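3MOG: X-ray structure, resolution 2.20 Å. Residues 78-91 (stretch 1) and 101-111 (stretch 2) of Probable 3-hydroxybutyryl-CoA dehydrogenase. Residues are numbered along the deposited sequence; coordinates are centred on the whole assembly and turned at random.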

# COMPACT_ATOMS: atom_id res chain seq x y z
N ASP C 78 32.51 11.12 -32.20
CA ASP C 78 31.46 11.27 -33.21
C ASP C 78 30.53 10.04 -33.18
O ASP C 78 30.96 8.91 -33.45
CB ASP C 78 32.09 11.48 -34.59
CG ASP C 78 31.06 11.66 -35.70
OD1 ASP C 78 30.00 12.28 -35.46
OD2 ASP C 78 31.32 11.18 -36.82
N ILE C 79 29.26 10.28 -32.87
CA ILE C 79 28.23 9.22 -32.78
C ILE C 79 28.04 8.46 -34.08
O ILE C 79 27.61 7.31 -34.08
CB ILE C 79 26.83 9.77 -32.37
CG1 ILE C 79 26.88 11.26 -31.99
CG2 ILE C 79 26.20 8.89 -31.28
CD1 ILE C 79 26.60 12.23 -33.17
N HIS C 80 28.38 9.12 -35.19
CA HIS C 80 28.26 8.55 -36.53
C HIS C 80 29.26 7.44 -36.80
O HIS C 80 29.01 6.59 -37.64
CB HIS C 80 28.36 9.63 -37.60
CG HIS C 80 27.16 10.52 -37.66
ND1 HIS C 80 26.03 10.19 -38.39
CD2 HIS C 80 26.90 11.72 -37.08
CE1 HIS C 80 25.13 11.15 -38.26
NE2 HIS C 80 25.63 12.09 -37.47
N ALA C 81 30.37 7.45 -36.07
CA ALA C 81 31.37 6.39 -36.16
C ALA C 81 30.81 5.04 -35.71
O ALA C 81 31.28 3.99 -36.15
CB ALA C 81 32.63 6.75 -35.38
N LEU C 82 29.79 5.07 -34.86
CA LEU C 82 29.13 3.83 -34.41
C LEU C 82 28.22 3.18 -35.47
O LEU C 82 27.52 2.20 -35.16
CB LEU C 82 28.34 4.05 -33.10
CG LEU C 82 28.88 4.87 -31.93
CD1 LEU C 82 27.94 4.68 -30.74
CD2 LEU C 82 30.29 4.50 -31.53
N ALA C 83 28.23 3.69 -36.70
CA ALA C 83 27.47 3.08 -37.80
C ALA C 83 28.02 1.70 -38.20
O ALA C 83 27.29 0.86 -38.73
CB ALA C 83 27.41 3.99 -39.01
N ALA C 84 29.31 1.50 -37.94
CA ALA C 84 29.99 0.24 -38.23
C ALA C 84 29.72 -0.89 -37.20
O ALA C 84 29.98 -2.07 -37.47
CB ALA C 84 31.48 0.49 -38.37
N ALA C 85 29.19 -0.52 -36.03
CA ALA C 85 28.99 -1.48 -34.93
C ALA C 85 27.84 -2.45 -35.17
O ALA C 85 26.76 -2.05 -35.62
CB ALA C 85 28.78 -0.75 -33.62
N ASP C 86 28.08 -3.73 -34.87
CA ASP C 86 27.05 -4.77 -34.87
C ASP C 86 26.29 -4.82 -33.54
O ASP C 86 25.19 -5.38 -33.47
CB ASP C 86 27.68 -6.13 -35.11
CG ASP C 86 28.49 -6.18 -36.39
OD1 ASP C 86 27.97 -5.73 -37.44
OD2 ASP C 86 29.63 -6.68 -36.33
N LEU C 87 26.92 -4.28 -32.50
CA LEU C 87 26.37 -4.25 -31.15
C LEU C 87 26.77 -2.95 -30.48
O LEU C 87 27.94 -2.57 -30.49
CB LEU C 87 26.84 -5.45 -30.31
CG LEU C 87 26.53 -5.40 -28.80
CD1 LEU C 87 25.03 -5.42 -28.52
CD2 LEU C 87 27.21 -6.48 -28.01
N VAL C 88 25.78 -2.28 -29.91
CA VAL C 88 26.01 -1.14 -29.07
C VAL C 88 25.58 -1.50 -27.66
O VAL C 88 24.47 -2.02 -27.45
CB VAL C 88 25.22 0.09 -29.54
CG1 VAL C 88 25.50 1.27 -28.63
CG2 VAL C 88 25.59 0.45 -30.97
N ILE C 89 26.47 -1.25 -26.70
CA ILE C 89 26.14 -1.41 -25.28
C ILE C 89 26.21 -0.04 -24.61
O ILE C 89 27.29 0.52 -24.44
CB ILE C 89 27.09 -2.41 -24.59
CG1 ILE C 89 27.09 -3.75 -25.32
CG2 ILE C 89 26.69 -2.61 -23.12
CD1 ILE C 89 28.22 -4.67 -24.88
N GLU C 90 25.05 0.47 -24.22
CA GLU C 90 24.92 1.79 -23.61
C GLU C 90 25.07 1.69 -22.09
O GLU C 90 24.40 0.91 -21.45
CB GLU C 90 23.55 2.37 -23.97
CG GLU C 90 23.26 3.76 -23.45
CD GLU C 90 22.87 3.79 -21.98
OE1 GLU C 90 22.04 2.95 -21.55
OE2 GLU C 90 23.42 4.65 -21.26
N ALA C 91 25.93 2.53 -21.52
CA ALA C 91 26.11 2.57 -20.08
C ALA C 91 26.42 4.00 -19.61
O ALA C 91 27.39 4.23 -18.90
CB ALA C 91 27.22 1.62 -19.68
N ALA C 101 16.40 9.53 -25.87
CA ALA C 101 17.07 10.40 -26.83
C ALA C 101 18.30 9.75 -27.49
O ALA C 101 18.49 9.87 -28.70
CB ALA C 101 17.46 11.74 -26.17
N LEU C 102 19.11 9.07 -26.68
CA LEU C 102 20.28 8.35 -27.19
C LEU C 102 19.89 7.24 -28.16
O LEU C 102 20.49 7.12 -29.23
CB LEU C 102 21.11 7.78 -26.03
CG LEU C 102 22.48 7.11 -26.25
CD1 LEU C 102 23.35 7.79 -27.31
CD2 LEU C 102 23.22 7.08 -24.93
N PHE C 103 18.89 6.44 -27.80
CA PHE C 103 18.51 5.28 -28.61
C PHE C 103 17.80 5.68 -29.90
O PHE C 103 17.90 4.98 -30.91
CB PHE C 103 17.69 4.27 -27.81
CG PHE C 103 18.53 3.27 -27.06
CD1 PHE C 103 18.61 1.95 -27.50
CD2 PHE C 103 19.23 3.63 -25.91
CE1 PHE C 103 19.38 1.03 -26.82
CE2 PHE C 103 20.00 2.72 -25.22
CZ PHE C 103 20.08 1.41 -25.68
N ALA C 104 17.09 6.81 -29.84
CA ALA C 104 16.51 7.43 -31.02
C ALA C 104 17.61 7.82 -32.02
O ALA C 104 17.50 7.55 -33.22
CB ALA C 104 15.67 8.64 -30.63
N GLN C 105 18.67 8.44 -31.51
CA GLN C 105 19.82 8.81 -32.33
C GLN C 105 20.55 7.59 -32.94
O GLN C 105 20.98 7.65 -34.09
CB GLN C 105 20.78 9.68 -31.54
CG GLN C 105 21.61 10.63 -32.40
CD GLN C 105 22.44 11.63 -31.60
OE1 GLN C 105 23.07 12.51 -32.17
NE2 GLN C 105 22.43 11.48 -30.27
N LEU C 106 20.66 6.50 -32.18
CA LEU C 106 21.32 5.28 -32.67
C LEU C 106 20.47 4.52 -33.67
O LEU C 106 20.99 3.71 -34.43
CB LEU C 106 21.68 4.35 -31.51
CG LEU C 106 22.66 4.81 -30.42
CD1 LEU C 106 22.50 3.88 -29.24
CD2 LEU C 106 24.10 4.80 -30.91
N ALA C 107 19.16 4.75 -33.65
CA ALA C 107 18.27 4.13 -34.63
C ALA C 107 18.53 4.60 -36.07
O ALA C 107 18.47 3.80 -37.00
CB ALA C 107 16.81 4.33 -34.24
N GLU C 108 18.85 5.89 -36.23
CA GLU C 108 19.20 6.44 -37.56
C GLU C 108 20.65 6.22 -37.97
O GLU C 108 20.91 5.88 -39.13
CB GLU C 108 18.84 7.93 -37.71
CG GLU C 108 18.45 8.64 -36.44
CD GLU C 108 17.12 9.35 -36.60
OE1 GLU C 108 16.18 8.72 -37.15
OE2 GLU C 108 17.00 10.53 -36.19
N VAL C 109 21.58 6.41 -37.03
CA VAL C 109 23.02 6.19 -37.23
C VAL C 109 23.35 4.75 -37.69
O VAL C 109 24.04 4.57 -38.68
CB VAL C 109 23.83 6.57 -35.94
CG1 VAL C 109 25.24 6.00 -35.97
CG2 VAL C 109 23.86 8.08 -35.75
N CYS C 110 22.81 3.76 -36.98
CA CYS C 110 23.14 2.34 -37.21
C CYS C 110 22.17 1.65 -38.16
O CYS C 110 21.02 2.09 -38.29
CB CYS C 110 23.13 1.59 -35.87
SG CYS C 110 24.00 2.41 -34.55
N PRO C 111 22.61 0.55 -38.82
CA PRO C 111 21.67 -0.33 -39.54
C PRO C 111 20.58 -0.91 -38.62
O PRO C 111 20.81 -1.05 -37.42
CB PRO C 111 22.57 -1.45 -40.09
CG PRO C 111 23.93 -1.24 -39.48
CD PRO C 111 24.01 0.20 -39.12

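Stretch 1 passes through a short 3-10 segment, residues 79-83, and then a strand that ends at Glu 90; stretch 2 is the last part of a helix, residues 101-109, followed by Cys 110 and Pro 111. Strand and helix run nearly antiparallel, at 168°, with axes 11.1 Å apart at closest approach, a spacing that leaves room for a layer of side chains. The backbones draw together at the other end of the contact, where Ala 83 CA lies 4.4 Å from Cys 110 CA; near the strand's end, Glu 90 CA and Leu 102 CA are 8.8 Å apart. In the 3-10 turn, Ala 81 N donates to Asp 78 O (3.1 Å), Leu 82 N to Ile 79 O (3.2 Å) and Ala 83 N to His 80 O (3.1 Å). In the helix, Leu 106 N bonds Leu 102 O (3.0 Å) and Val 109 N bonds Gln 105 O (3.2 Å). Cys 110 is the first residue to leave helical phi/psi, yet its N still reaches Leu 106 O (3.1 Å). No clear hydrogen bond crosses between the stretches, so the contact, which buries 610 Å² in all, rests largely on packing.

Val 109, with the largest covered area, points toward the 3-10 segment and fits against its backbone: its CG1 is 3.3 Å from Ile 79 O and 4.0 Å from His 80 CA. Val 109 CG2 lies over one face of the His 80 ring, 4.0 Å from His 80 ND1, although the CA-to-CB bond of His 80 points away. Ala 83 CB lies 3.4 Å from Val 109 O, and Ala 83 O is 3.4 Å from Pro 111 CD. Ile 79 also points toward the helix, and its CD1 comes within 3.7 Å of Gln 105 OE1. Leu 106 joins the two parts of stretch 1: its CD2 packs on Leu 82 CD1 at 3.8 Å, and its CD1 on Val 88 CG1 at 4.0 Å. Cys 110 SG sits 3.6 Å from Leu 82 O and 4.4 Å from Val 88 CG2. Along the strand, side chains alternate: Val 88 and Glu 90 point toward the helix, Ile 89 away. Glu 90 contributes its aliphatic part, its CG lying 3.6 Å from Leu 102 CD2 and its CB 3.8 Å from Phe 103 CE2, oblique to the ring, while its carboxylate oxygens are hydrogen-bonded outside the two stretches.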